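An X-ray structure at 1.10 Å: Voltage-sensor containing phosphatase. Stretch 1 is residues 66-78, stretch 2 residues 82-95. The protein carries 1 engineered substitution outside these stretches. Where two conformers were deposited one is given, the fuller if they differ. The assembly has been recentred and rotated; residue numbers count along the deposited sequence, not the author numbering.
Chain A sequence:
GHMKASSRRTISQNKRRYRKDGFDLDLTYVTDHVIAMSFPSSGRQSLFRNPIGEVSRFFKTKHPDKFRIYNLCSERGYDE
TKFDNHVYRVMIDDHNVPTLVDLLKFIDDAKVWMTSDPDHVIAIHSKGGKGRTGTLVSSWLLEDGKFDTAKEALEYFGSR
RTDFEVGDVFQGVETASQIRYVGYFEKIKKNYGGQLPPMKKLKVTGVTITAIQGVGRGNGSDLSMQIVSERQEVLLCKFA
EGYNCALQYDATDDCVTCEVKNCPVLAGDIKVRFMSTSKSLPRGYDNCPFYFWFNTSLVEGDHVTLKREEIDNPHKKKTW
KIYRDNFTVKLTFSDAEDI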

# COMPACT_ATOMS: atom_id res chain seq x y z
N LYS A 66 -24.10 2.48 -16.03
CA LYS A 66 -23.84 1.27 -15.25
C LYS A 66 -22.38 1.18 -14.83
O LYS A 66 -21.85 0.07 -14.62
CB LYS A 66 -24.26 0.03 -16.04
CG LYS A 66 -25.78 -0.11 -16.16
CD LYS A 66 -26.20 -1.53 -16.53
CE LYS A 66 -27.60 -1.58 -17.07
NZ LYS A 66 -28.60 -1.11 -16.09
N PHE A 67 -21.72 2.33 -14.66
CA PHE A 67 -20.34 2.33 -14.18
C PHE A 67 -20.13 3.22 -12.96
O PHE A 67 -20.86 4.21 -12.74
CB PHE A 67 -19.37 2.73 -15.30
CG PHE A 67 -19.53 4.15 -15.77
CD1 PHE A 67 -18.86 5.18 -15.12
CD2 PHE A 67 -20.37 4.48 -16.83
CE1 PHE A 67 -19.01 6.50 -15.52
CE2 PHE A 67 -20.52 5.81 -17.24
CZ PHE A 67 -19.84 6.81 -16.57
N ARG A 68 -19.09 2.89 -12.20
CA ARG A 68 -18.61 3.73 -11.11
C ARG A 68 -17.10 3.75 -11.21
O ARG A 68 -16.48 2.68 -11.38
CB ARG A 68 -19.08 3.22 -9.76
CG ARG A 68 -18.87 4.12 -8.58
CD ARG A 68 -19.86 3.76 -7.50
NE ARG A 68 -19.78 4.60 -6.31
CZ ARG A 68 -20.22 5.85 -6.27
NH1 ARG A 68 -20.72 6.41 -7.37
NH2 ARG A 68 -20.14 6.54 -5.13
N ILE A 69 -16.51 4.93 -11.11
CA ILE A 69 -15.05 5.13 -11.22
C ILE A 69 -14.48 5.41 -9.84
O ILE A 69 -15.03 6.24 -9.11
CB ILE A 69 -14.74 6.33 -12.14
CG1 ILE A 69 -15.53 6.28 -13.47
CG2 ILE A 69 -13.22 6.47 -12.35
CD1 ILE A 69 -15.23 5.07 -14.32
N TYR A 70 -13.36 4.76 -9.52
CA TYR A 70 -12.65 5.01 -8.28
C TYR A 70 -11.28 5.58 -8.59
O TYR A 70 -10.46 4.91 -9.24
CB TYR A 70 -12.53 3.71 -7.47
CG TYR A 70 -13.86 3.18 -7.02
CD1 TYR A 70 -14.61 2.34 -7.82
CD2 TYR A 70 -14.41 3.58 -5.80
CE1 TYR A 70 -15.86 1.87 -7.42
CE2 TYR A 70 -15.67 3.13 -5.39
CZ TYR A 70 -16.38 2.28 -6.22
OH TYR A 70 -17.61 1.80 -5.84
N ASN A 71 -11.04 6.81 -8.13
CA ASN A 71 -9.75 7.47 -8.27
C ASN A 71 -9.01 7.31 -6.96
O ASN A 71 -9.42 7.89 -5.95
CB ASN A 71 -9.96 8.96 -8.61
CG ASN A 71 -8.66 9.73 -8.60
OD1 ASN A 71 -7.58 9.16 -8.50
ND2 ASN A 71 -8.75 11.03 -8.69
N LEU A 72 -7.92 6.53 -6.98
CA LEU A 72 -7.16 6.20 -5.77
C LEU A 72 -6.00 7.16 -5.52
O LEU A 72 -5.18 6.91 -4.63
CB LEU A 72 -6.67 4.78 -5.84
CG LEU A 72 -7.65 3.68 -5.49
CD1 LEU A 72 -9.04 3.87 -6.06
CD2 LEU A 72 -7.07 2.34 -5.81
N CYS A 73 -5.90 8.24 -6.29
CA CYS A 73 -4.72 9.12 -6.18
C CYS A 73 -4.96 10.26 -5.22
O CYS A 73 -5.79 11.14 -5.47
CB CYS A 73 -4.38 9.73 -7.53
SG CYS A 73 -4.01 8.52 -8.81
N SER A 74 -4.17 10.33 -4.15
CA SER A 74 -4.21 11.53 -3.32
C SER A 74 -3.68 12.74 -4.10
O SER A 74 -4.03 13.87 -3.78
CB SER A 74 -3.40 11.36 -2.05
OG SER A 74 -2.03 11.23 -2.40
N GLU A 75 -2.84 12.51 -5.10
CA GLU A 75 -2.08 13.60 -5.69
C GLU A 75 -2.89 14.43 -6.68
O GLU A 75 -2.48 15.56 -6.96
CB GLU A 75 -0.86 13.03 -6.41
CG GLU A 75 0.11 12.30 -5.48
CD GLU A 75 -0.17 10.81 -5.27
OE1 GLU A 75 0.70 10.14 -4.67
OE2 GLU A 75 -1.23 10.30 -5.70
N ARG A 76 -3.94 13.87 -7.26
CA ARG A 76 -4.58 14.50 -8.42
C ARG A 76 -6.01 14.01 -8.57
O ARG A 76 -6.24 12.80 -8.59
CB ARG A 76 -3.85 14.17 -9.75
CG ARG A 76 -2.53 14.86 -10.01
CD ARG A 76 -2.10 14.60 -11.45
NE ARG A 76 -1.78 13.19 -11.72
CZ ARG A 76 -1.50 12.70 -12.92
NH1 ARG A 76 -1.52 13.48 -14.00
NH2 ARG A 76 -1.19 11.41 -13.06
N GLY A 77 -6.95 14.97 -8.68
CA GLY A 77 -8.28 14.70 -9.20
C GLY A 77 -8.40 15.21 -10.63
O GLY A 77 -7.42 15.39 -11.34
N TYR A 78 -9.64 15.44 -11.04
CA TYR A 78 -9.98 15.84 -12.40
C TYR A 78 -11.45 16.26 -12.39
O TYR A 78 -12.12 16.15 -11.35
CB TYR A 78 -9.74 14.72 -13.45
CG TYR A 78 -10.19 13.34 -13.05
CD1 TYR A 78 -11.53 12.94 -13.14
CD2 TYR A 78 -9.27 12.41 -12.61
CE1 TYR A 78 -11.92 11.65 -12.76
CE2 TYR A 78 -9.65 11.15 -12.24
CZ TYR A 78 -10.97 10.76 -12.33
OH TYR A 78 -11.36 9.49 -11.99
N LYS A 82 -17.06 14.86 -16.25
CA LYS A 82 -16.75 14.11 -17.47
C LYS A 82 -17.28 12.68 -17.37
O LYS A 82 -17.59 12.05 -18.40
CB LYS A 82 -15.23 14.08 -17.71
CG LYS A 82 -14.64 15.41 -18.11
CD LYS A 82 -15.04 15.75 -19.52
CE LYS A 82 -14.57 17.14 -19.91
NZ LYS A 82 -15.22 17.54 -21.20
N PHE A 83 -17.34 12.15 -16.15
CA PHE A 83 -17.84 10.79 -15.88
C PHE A 83 -19.25 10.84 -15.29
O PHE A 83 -19.67 9.95 -14.57
CB PHE A 83 -16.88 10.07 -14.93
CG PHE A 83 -15.56 9.74 -15.55
CD1 PHE A 83 -14.43 10.49 -15.29
CD2 PHE A 83 -15.46 8.65 -16.42
CE1 PHE A 83 -13.22 10.16 -15.88
CE2 PHE A 83 -14.24 8.34 -17.03
CZ PHE A 83 -13.12 9.08 -16.73
N ASP A 84 -19.98 11.91 -15.62
CA ASP A 84 -21.36 12.09 -15.14
C ASP A 84 -21.46 12.00 -13.62
O ASP A 84 -22.46 11.54 -13.08
CB ASP A 84 -22.35 11.14 -15.85
CG ASP A 84 -22.52 11.46 -17.33
OD1 ASP A 84 -22.20 12.58 -17.77
OD2 ASP A 84 -22.99 10.58 -18.08
N ASN A 85 -20.42 12.48 -12.93
CA ASN A 85 -20.41 12.57 -11.48
C ASN A 85 -20.44 11.21 -10.80
O ASN A 85 -20.89 11.09 -9.67
CB ASN A 85 -21.54 13.47 -10.96
CG ASN A 85 -21.57 14.78 -11.69
OD1 ASN A 85 -20.55 15.49 -11.73
ND2 ASN A 85 -22.70 15.09 -12.32
N HIS A 86 -19.95 10.18 -11.49
CA HIS A 86 -19.92 8.82 -10.92
C HIS A 86 -18.50 8.44 -10.50
O HIS A 86 -18.03 7.35 -10.80
CB HIS A 86 -20.44 7.82 -11.97
CG HIS A 86 -21.82 8.10 -12.43
ND1 HIS A 86 -22.86 8.34 -11.57
CD2 HIS A 86 -22.34 8.20 -13.68
CE1 HIS A 86 -23.97 8.57 -12.26
NE2 HIS A 86 -23.68 8.47 -13.54
N VAL A 87 -17.84 9.33 -9.79
CA VAL A 87 -16.46 9.13 -9.35
C VAL A 87 -16.42 9.17 -7.83
O VAL A 87 -17.05 10.02 -7.22
CB VAL A 87 -15.51 10.19 -9.94
CG1 VAL A 87 -14.05 9.91 -9.55
CG2 VAL A 87 -15.66 10.28 -11.44
N TYR A 88 -15.66 8.24 -7.26
CA TYR A 88 -15.42 8.15 -5.82
C TYR A 88 -13.92 8.23 -5.60
O TYR A 88 -13.16 7.48 -6.21
CB TYR A 88 -16.01 6.82 -5.34
CG TYR A 88 -15.89 6.54 -3.86
CD1 TYR A 88 -17.01 6.62 -3.04
CD2 TYR A 88 -14.70 6.11 -3.28
CE1 TYR A 88 -16.94 6.31 -1.69
CE2 TYR A 88 -14.62 5.80 -1.93
CZ TYR A 88 -15.74 5.89 -1.15
OH TYR A 88 -15.68 5.60 0.18
N ARG A 89 -13.47 9.12 -4.73
CA ARG A 89 -12.04 9.28 -4.47
C ARG A 89 -11.61 8.58 -3.19
O ARG A 89 -12.26 8.68 -2.15
CB ARG A 89 -11.67 10.78 -4.36
CG ARG A 89 -11.63 11.55 -5.71
CD ARG A 89 -10.94 12.89 -5.66
NE ARG A 89 -9.48 12.77 -5.50
CZ ARG A 89 -8.63 13.82 -5.46
NH1 ARG A 89 -9.10 15.06 -5.58
NH2 ARG A 89 -7.31 13.66 -5.30
N VAL A 90 -10.50 7.86 -3.28
CA VAL A 90 -9.82 7.27 -2.13
C VAL A 90 -8.43 7.92 -2.10
O VAL A 90 -7.68 7.78 -3.06
CB VAL A 90 -9.70 5.72 -2.22
CG1 VAL A 90 -9.21 5.16 -0.90
CG2 VAL A 90 -11.02 5.06 -2.63
N MET A 91 -8.10 8.64 -1.03
CA MET A 91 -6.88 9.44 -1.03
C MET A 91 -5.70 8.59 -0.59
O MET A 91 -5.44 8.47 0.60
CB MET A 91 -7.07 10.66 -0.12
CG MET A 91 -8.21 11.55 -0.59
SD MET A 91 -7.90 12.39 -2.16
CE MET A 91 -6.92 13.78 -1.61
N ILE A 92 -5.03 7.95 -1.53
CA ILE A 92 -3.89 7.07 -1.22
C ILE A 92 -2.65 7.69 -1.87
O ILE A 92 -2.66 8.00 -3.07
CB ILE A 92 -4.10 5.64 -1.75
CG1 ILE A 92 -5.47 5.08 -1.30
CG2 ILE A 92 -2.96 4.76 -1.24
CD1 ILE A 92 -5.80 3.77 -1.97
N ASP A 93 -1.57 7.86 -1.10
CA ASP A 93 -0.32 8.31 -1.70
C ASP A 93 0.31 7.18 -2.52
O ASP A 93 0.23 6.00 -2.14
CB ASP A 93 0.67 8.72 -0.62
CG ASP A 93 0.26 9.92 0.17
OD1 ASP A 93 -0.68 10.65 -0.19
OD2 ASP A 93 0.94 10.16 1.20
N ASP A 94 0.97 7.54 -3.61
CA ASP A 94 1.62 6.53 -4.44
C ASP A 94 2.58 5.70 -3.58
O ASP A 94 3.28 6.25 -2.71
CB ASP A 94 2.35 7.21 -5.60
CG ASP A 94 2.60 6.28 -6.78
OD1 ASP A 94 3.14 6.77 -7.79
OD2 ASP A 94 2.21 5.11 -6.69
N HIS A 95 2.57 4.39 -3.79
CA HIS A 95 3.47 3.49 -3.05
C HIS A 95 3.11 3.37 -1.58
O HIS A 95 3.92 2.91 -0.79
CB HIS A 95 4.97 3.84 -3.22
CG HIS A 95 5.31 4.20 -4.60
ND1 HIS A 95 5.18 3.35 -5.67
CD2 HIS A 95 5.77 5.37 -5.09
CE1 HIS A 95 5.55 3.98 -6.77
NE2 HIS A 95 5.93 5.20 -6.44
O HOH W 1 -21.27 9.35 -7.27
O HOH W 2 -8.38 10.29 -5.06

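What joins the two backbones? Strands 67-73 and 87-92 lie parallel, and the amides and carbonyls of Ile-69 and Asn-71 both face the partner. Ile-69 N donates to His-86 O (2.9 Å) and Tyr-88 N to Ile-69 O (2.8 Å); Asn-71 N then donates to Tyr-88 O (2.9 Å) and Val-90 N to Asn-71 O (2.9 Å). Beyond Asn-71 a beta bulge shifts the register by one; there Ile-92 N donates to Leu-72 O (3.3 Å), and Ser-74 N to Ile-92 O (3.0 Å). About 1106 Å² is buried in all; buried Ile-69 packs on buried Phe-83, with Ile-69 CG1 3.8 Å from Phe-83 CD2, and on Val-87.

How does Tyr-88, which covers the most surface, use its side chain? With chi1 t, its ring meets that of Tyr-70 obliquely, Tyr-70 CD2 lying 3.6 Å from Tyr-88 CD2. The guanidinium of Arg-68 reaches the same ring at its edge, with Arg-68 NH2 3.8 Å from Tyr-88 CD1. A tyrosine suits this place: its broad ring packs here, while its hydroxyl is hydrogen-bonded elsewhere in the structure.

How does Arg-89 reach along the first stretch? Its p chi3 helps bring the guanidinium to the end of the first strand, where Arg-89 NH2 donates to Cys-73 O (2.9 Å). Water 2 accepts from Arg-89 NE at 2.7 Å. One guanidinium face lies against the backbone of Arg-76 and Gly-77, where an ideal CB on Gly-77 would clash with Arg-89 NH1 at 2.8 Å. The flat guanidinium can lie this close because Gly-77 has no side chain.

What does Ser-74 fasten at the far end? Besides its backbone bond, its small p side chain lets Ser-74 OG donate to Asp-93 OD1 at 2.7 Å. Next door, Asp-94 N donates to Glu-75 OE1 at 2.8 Å, so short polar links take over where the strands end.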